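Local atomic coordinates of insecticidal Delta-Endotoxin Cry8Ea1 (PDB entry 3EB7), a protein that kills larvae of the soil pest Holotrichia parallela, probably by binding receptors on midgut cells and opening pores in their membranes. Residues A[351-354]-A[355-358]; A[259-262]-A[263-267]; A[515-518]-A[519-522]. All coordinates share one frame; numbering follows the deposited sequence.

Contact 1: residues A[351-354]-A[355-358]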
loop_
_atom_site.group_PDB
_atom_site.type_symbol
_atom_site.label_atom_id
_atom_site.label_comp_id
_atom_site.label_asym_id
_atom_site.label_seq_id
_atom_site.Cartn_x
_atom_site.Cartn_y
_atom_site.Cartn_z
ATOM N N LEU A 351 32.874 -10.350 -7.700
ATOM C CA LEU A 351 34.296 -10.665 -7.740
ATOM C C LEU A 351 34.616 -11.275 -9.118
ATOM O O LEU A 351 34.101 -12.349 -9.459
ATOM C CB LEU A 351 34.716 -11.613 -6.590
ATOM C CG LEU A 351 36.199 -12.048 -6.535
ATOM C CD1 LEU A 351 37.108 -10.914 -6.030
ATOM C CD2 LEU A 351 36.405 -13.282 -5.687
ATOM N N PHE A 352 35.489 -10.599 -9.884
ATOM C CA PHE A 352 35.935 -11.106 -11.204
ATOM C C PHE A 352 37.162 -12.023 -11.107
ATOM O O PHE A 352 38.234 -11.619 -10.646
ATOM C CB PHE A 352 36.197 -9.952 -12.180
ATOM C CG PHE A 352 35.009 -9.030 -12.377
ATOM C CD1 PHE A 352 34.920 -7.827 -11.699
ATOM C CD2 PHE A 352 33.990 -9.362 -13.249
ATOM C CE1 PHE A 352 33.866 -6.960 -11.926
ATOM C CE2 PHE A 352 32.913 -8.504 -13.466
ATOM C CZ PHE A 352 32.840 -7.315 -12.803
ATOM N N ALA A 353 36.975 -13.275 -11.509
ATOM C CA ALA A 353 38.017 -14.286 -11.500
ATOM C C ALA A 353 38.321 -14.643 -12.978
ATOM O O ALA A 353 37.604 -14.201 -13.878
ATOM C CB ALA A 353 37.540 -15.498 -10.725
ATOM N N TYR A 354 39.381 -15.403 -13.227
ATOM C CA TYR A 354 39.874 -15.617 -14.610
ATOM C C TYR A 354 38.803 -16.113 -15.557
ATOM O O TYR A 354 38.700 -15.616 -16.691
ATOM C CB TYR A 354 41.068 -16.564 -14.647
ATOM C CG TYR A 354 42.337 -15.979 -14.080
ATOM C CD1 TYR A 354 43.099 -16.694 -13.139
ATOM C CD2 TYR A 354 42.798 -14.694 -14.481
ATOM C CE1 TYR A 354 44.295 -16.160 -12.597
ATOM C CE2 TYR A 354 44.004 -14.133 -13.944
ATOM C CZ TYR A 354 44.743 -14.882 -13.001
ATOM O OH TYR A 354 45.933 -14.372 -12.476
ATOM N N THR A 355 37.973 -17.044 -15.061
ATOM C CA THR A 355 36.978 -17.735 -15.886
ATOM C C THR A 355 35.522 -17.676 -15.347
ATOM O O THR A 355 34.591 -18.171 -15.995
ATOM C CB THR A 355 37.393 -19.206 -16.067
ATOM O OG1 THR A 355 37.769 -19.746 -14.783
ATOM C CG2 THR A 355 38.610 -19.340 -17.031
ATOM N N SER A 356 35.315 -17.071 -14.177
ATOM C CA SER A 356 33.961 -16.936 -13.625
ATOM C C SER A 356 33.740 -15.619 -12.868
ATOM O O SER A 356 34.684 -14.882 -12.570
ATOM C CB SER A 356 33.619 -18.149 -12.727
ATOM O OG SER A 356 34.579 -18.324 -11.692
ATOM N N LYS A 357 32.474 -15.319 -12.586
ATOM C CA LYS A 357 32.113 -14.204 -11.724
ATOM C C LYS A 357 31.369 -14.738 -10.513
ATOM O O LYS A 357 30.609 -15.678 -10.639
ATOM C CB LYS A 357 31.221 -13.219 -12.458
ATOM C CG LYS A 357 31.799 -12.731 -13.766
ATOM C CD LYS A 357 30.945 -11.648 -14.386
ATOM C CE LYS A 357 31.069 -11.698 -15.871
ATOM N NZ LYS A 357 30.288 -12.832 -16.424
ATOM N N TYR A 358 31.589 -14.124 -9.359
ATOM C CA TYR A 358 30.855 -14.441 -8.136
ATOM C C TYR A 358 30.080 -13.214 -7.712
ATOM O O TYR A 358 30.680 -12.146 -7.464
ATOM C CB TYR A 358 31.775 -14.703 -6.946
ATOM C CG TYR A 358 32.864 -15.744 -7.012
ATOM C CD1 TYR A 358 33.997 -15.585 -7.827
ATOM C CD2 TYR A 358 32.827 -16.839 -6.139
ATOM C CE1 TYR A 358 35.042 -16.526 -7.815
ATOM C CE2 TYR A 358 33.872 -17.781 -6.097
ATOM C CZ TYR A 358 34.967 -17.625 -6.938
ATOM O OH TYR A 358 35.965 -18.583 -6.869
#
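L351 and Y358 run alongside each other on one face of a two-stranded hairpin, so that the CD2 methyl of L351 rests 4.0 Å from CD1 of the Y358 ring. The leucine reaches this place because its CG is anti to the backbone N (chi1 179°), whereas in Y358 CG stands beside the backbone N (chi1 -55°). The tyrosine turns an edge toward the opposite strand: L351 O lies in the ring plane, 3.6 Å from CD1, and the methyl of A353 lies at the same edge, its CB 4.0 Å from CE1. The ring thus borders both the L351-Y358 pair and A353, the first residue beyond the strand.

On the other face F352 and K357 meet at a slant. The lysine brings its aliphatic stem to the phenyl ring, with CD 3.8 Å from CE2 of F352, while the bend at the last torsion carries the ammonium end away from F352. The contact is therefore one of methylene against ring carbons.

Beneath these side chains the backbones are locked together. L351 N donates to Y358 O at 2.8 Å, and Y358 N returns a bond of 3.1 Å to L351 O. Nearer the tip, A353 N donates to S356 O at 3.0 Å, closing the reversal through Y354 and T355. Y354 leans outward and meets the ring of F292 edge-to-face, while L351 packs on S290, F292 and L298 of a neighbouring sheet. Such a closely turned hairpin between long strands is typical of the Greek-key sheets of the beta-prism domain in three-domain Cry toxins, whose surface loops often take part in receptor recognition.

Contact 2: residues A[259-262]-A[263-267]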
loop_
_atom_site.group_PDB
_atom_site.type_symbol
_atom_site.label_atom_id
_atom_site.label_comp_id
_atom_site.label_asym_id
_atom_site.label_seq_id
_atom_site.Cartn_x
_atom_site.Cartn_y
_atom_site.Cartn_z
ATOM N N SER A 259 22.760 -15.954 -15.114
ATOM C CA SER A 259 22.700 -17.396 -14.889
ATOM C C SER A 259 22.018 -17.681 -13.558
ATOM O O SER A 259 22.649 -17.754 -12.524
ATOM C CB SER A 259 24.086 -18.015 -15.007
ATOM O OG SER A 259 24.010 -19.427 -14.992
ATOM N N ALA A 260 20.695 -17.809 -13.605
ATOM C CA ALA A 260 19.872 -17.822 -12.399
ATOM C C ALA A 260 18.639 -18.685 -12.667
ATOM O O ALA A 260 18.402 -19.025 -13.804
ATOM C CB ALA A 260 19.468 -16.425 -12.058
ATOM N N PRO A 261 17.863 -19.040 -11.614
ATOM C CA PRO A 261 16.635 -19.848 -11.788
ATOM C C PRO A 261 15.533 -19.171 -12.656
ATOM O O PRO A 261 15.545 -17.967 -12.875
ATOM C CB PRO A 261 16.122 -20.042 -10.341
ATOM C CG PRO A 261 17.219 -19.680 -9.477
ATOM C CD PRO A 261 18.116 -18.738 -10.195
ATOM N N SER A 262 14.584 -19.958 -13.111
ATOM C CA SER A 262 13.469 -19.478 -13.891
ATOM C C SER A 262 12.658 -18.457 -13.113
ATOM O O SER A 262 12.785 -18.359 -11.883
ATOM C CB SER A 262 12.549 -20.640 -14.216
ATOM O OG SER A 262 12.015 -21.128 -13.001
ATOM N N PHE A 263 11.844 -17.710 -13.866
ATOM C CA PHE A 263 10.766 -16.872 -13.368
ATOM C C PHE A 263 9.964 -17.515 -12.211
ATOM O O PHE A 263 9.860 -16.921 -11.106
ATOM C CB PHE A 263 9.794 -16.529 -14.504
ATOM C CG PHE A 263 8.774 -15.468 -14.130
ATOM C CD1 PHE A 263 8.963 -14.139 -14.521
ATOM C CD2 PHE A 263 7.645 -15.786 -13.374
ATOM C CE1 PHE A 263 8.045 -13.159 -14.172
ATOM C CE2 PHE A 263 6.717 -14.810 -13.010
ATOM C CZ PHE A 263 6.915 -13.491 -13.417
ATOM N N ASN A 264 9.374 -18.692 -12.486
ATOM C CA ASN A 264 8.530 -19.386 -11.504
ATOM C C ASN A 264 9.306 -19.748 -10.260
ATOM O O ASN A 264 8.756 -19.680 -9.143
ATOM C CB ASN A 264 7.861 -20.635 -12.059
ATOM C CG ASN A 264 6.827 -20.329 -13.139
ATOM O OD1 ASN A 264 6.229 -19.251 -13.180
ATOM N ND2 ASN A 264 6.601 -21.305 -14.021
ATOM N N THR A 265 10.560 -20.150 -10.419
ATOM C CA THR A 265 11.381 -20.457 -9.244
ATOM C C THR A 265 11.587 -19.194 -8.375
ATOM O O THR A 265 11.507 -19.266 -7.159
ATOM C CB THR A 265 12.730 -21.014 -9.680
ATOM O OG1 THR A 265 12.530 -22.084 -10.624
ATOM C CG2 THR A 265 13.542 -21.491 -8.507
ATOM N N LEU A 266 11.851 -18.044 -8.998
ATOM C CA LEU A 266 11.997 -16.775 -8.258
ATOM C C LEU A 266 10.698 -16.330 -7.570
ATOM O O LEU A 266 10.733 -15.907 -6.415
ATOM C CB LEU A 266 12.522 -15.640 -9.150
ATOM C CG LEU A 266 13.931 -15.850 -9.722
ATOM C CD1 LEU A 266 14.438 -14.537 -10.264
ATOM C CD2 LEU A 266 14.934 -16.405 -8.612
ATOM N N GLU A 267 9.584 -16.409 -8.282
ATOM C CA GLU A 267 8.301 -15.994 -7.724
ATOM C C GLU A 267 7.940 -16.845 -6.495
ATOM O O GLU A 267 7.481 -16.332 -5.487
ATOM C CB GLU A 267 7.183 -16.043 -8.784
ATOM C CG GLU A 267 5.829 -15.512 -8.309
ATOM C CD GLU A 267 5.776 -13.963 -8.064
ATOM O OE1 GLU A 267 6.716 -13.222 -8.430
ATOM O OE2 GLU A 267 4.761 -13.475 -7.510
#
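An N-cap opens helix 263-270: S262 occupies the cap position, and its hydroxyl meets that of T265 in the first turn. The two oxygens, S262 OG and T265 OG1, form a hydrogen bond of 2.6 Å in which either may be the donor. The serine can reach across because, with chi1 at 64°, its hydroxyl is tucked over the backbone, facing the helix start, while T265 holds OG1 beside its own backbone N. S262 also begins the helical bonding, for L266 N donates to S262 O at 3.0 Å.

P261, just before the cap, sets its ring against two helix side chains. Its CB presses on the CG2 methyl of T265 at 3.5 Å, closer than methyl and methylene carbons normally come, and its CG lies 4.1 Å from CD2 of L266, the two side chains nearly perpendicular. From the first turn itself, F263 meets W201 and Y204 edge-to-face, and E267 forms a salt bridge with R208, tying the helix to helix 198-220. The apolar contact of P261 with L266, flanking the capping serine, is characteristic of the hydrophobic staple at a helix N-terminus.

Contact 3: residues A[515-518]-A[519-522]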
loop_
_atom_site.group_PDB
_atom_site.type_symbol
_atom_site.label_atom_id
_atom_site.label_comp_id
_atom_site.label_asym_id
_atom_site.label_seq_id
_atom_site.Cartn_x
_atom_site.Cartn_y
_atom_site.Cartn_z
ATOM N N VAL A 515 -18.938 -10.928 16.975
ATOM C CA VAL A 515 -17.785 -10.206 17.458
ATOM C C VAL A 515 -17.582 -10.603 18.913
ATOM O O VAL A 515 -18.476 -10.429 19.733
ATOM C CB VAL A 515 -18.073 -8.695 17.381
ATOM C CG1 VAL A 515 -16.836 -7.879 17.770
ATOM C CG2 VAL A 515 -18.553 -8.350 15.967
ATOM N N VAL A 516 -16.429 -11.191 19.201
ATOM C CA VAL A 516 -16.065 -11.590 20.548
ATOM C C VAL A 516 -15.027 -10.558 21.089
ATOM O O VAL A 516 -13.930 -10.335 20.523
ATOM C CB VAL A 516 -15.534 -13.060 20.540
ATOM C CG1 VAL A 516 -15.148 -13.548 21.920
ATOM C CG2 VAL A 516 -16.551 -14.017 19.881
ATOM N N ARG A 517 -15.414 -9.896 22.160
ATOM C CA ARG A 517 -14.560 -8.933 22.822
ATOM C C ARG A 517 -14.088 -9.479 24.165
ATOM O O ARG A 517 -14.899 -9.872 25.033
ATOM C CB ARG A 517 -15.271 -7.588 23.009
ATOM C CG ARG A 517 -14.339 -6.501 23.560
ATOM C CD ARG A 517 -14.280 -6.482 25.076
ATOM N NE ARG A 517 -15.449 -5.801 25.641
ATOM C CZ ARG A 517 -16.474 -6.409 26.246
ATOM N NH1 ARG A 517 -16.512 -7.738 26.382
ATOM N NH2 ARG A 517 -17.461 -5.683 26.730
ATOM N N GLY A 518 -12.764 -9.465 24.342
ATOM C CA GLY A 518 -12.139 -9.983 25.542
ATOM C C GLY A 518 -12.527 -11.411 25.913
ATOM O O GLY A 518 -12.395 -11.792 27.074
ATOM N N GLY A 519 -12.999 -12.204 24.952
ATOM C CA GLY A 519 -13.473 -13.569 25.229
ATOM C C GLY A 519 -14.995 -13.756 25.252
ATOM O O GLY A 519 -15.504 -14.884 25.171
ATOM N N THR A 520 -15.732 -12.656 25.322
ATOM C CA THR A 520 -17.183 -12.722 25.347
ATOM C C THR A 520 -17.845 -12.018 24.148
ATOM O O THR A 520 -17.324 -11.028 23.654
ATOM C CB THR A 520 -17.750 -12.269 26.724
ATOM O OG1 THR A 520 -18.865 -11.412 26.524
ATOM C CG2 THR A 520 -16.717 -11.527 27.536
ATOM N N THR A 521 -18.973 -12.568 23.680
ATOM C CA THR A 521 -19.712 -12.081 22.515
ATOM C C THR A 521 -20.416 -10.791 22.835
ATOM O O THR A 521 -21.158 -10.709 23.831
ATOM C CB THR A 521 -20.772 -13.107 22.069
ATOM O OG1 THR A 521 -20.108 -14.308 21.681
ATOM C CG2 THR A 521 -21.557 -12.618 20.872
ATOM N N VAL A 522 -20.201 -9.781 21.996
ATOM C CA VAL A 522 -20.823 -8.484 22.202
ATOM C C VAL A 522 -21.807 -8.122 21.079
ATOM O O VAL A 522 -22.641 -7.224 21.242
ATOM C CB VAL A 522 -19.762 -7.343 22.419
ATOM C CG1 VAL A 522 -19.184 -7.389 23.855
ATOM C CG2 VAL A 522 -18.654 -7.338 21.300
HETATM O O HOH W 1 -11.612 -11.731 22.189
HETATM O O HOH W 2 -18.943 -8.455 28.216
#
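T520 O is approached by two groups of the facing strand: R517 N donates to it at 2.7 Å, and the CA-H of V516 comes in with CA at 3.4 Å. R517 O in turn accepts from T520 N at 2.9 Å, but here the donor stands well above the carbonyl plane, 56° out of it, as the chain reverses sharply. This is a type I' turn from R517 to T520, with glycines at both central positions, G518 and G519, each with the positive phi that such a turn requires. One water bridges the turn, donating to V516 O and accepting from G519 N. Farther along, V522 N donates to V515 O.

R517 leaves the strand with CG anti to its N (chi1 -173°), then folds at chi2 and chi3 so that its guanidinium comes back alongside the hairpin. CG1 of V522 lies over one face of the group, 3.7 Å from NH1, while the CG2 methyl of T520 sits in its plane at the edge, 4.0 Å from the same nitrogen. NH1 also donates to a water at 3.1 Å, which has a weak link to T520 OG1, and NE is hydrogen-bonded to T554 O. Methyl groups and polar partners together probably limit the rotation of the guanidinium. NE and NH1 thus bond to oxygens while V522 covers part of one face, a division that lets the arginine pack against valine while its polar edge keeps hydrogen-bond partners.

Along the chain the order is contact 2, contact 1, contact 3. The first two lie in the same beta-rich domain, their centres 22 Å apart and their nearest atoms about 8 Å apart without touching: contact 2 starts the short helix 263-270, packed on helix 198-220 of the N-terminal helical domain, whereas contact 1 turns the hairpin of strands 340-352 and 357-369. Contact 3 belongs to the C-terminal domain, in the hairpin of strands 511-517 and 520-527; its centre is about 46 Å from that of contact 2 and about 62 Å from that of contact 1, which lies on the opposite side of the chain's centre. Contact 2 thus probably sits where the helical domain meets the beta-rich one, while contacts 1 and 3 are distant surface hairpins.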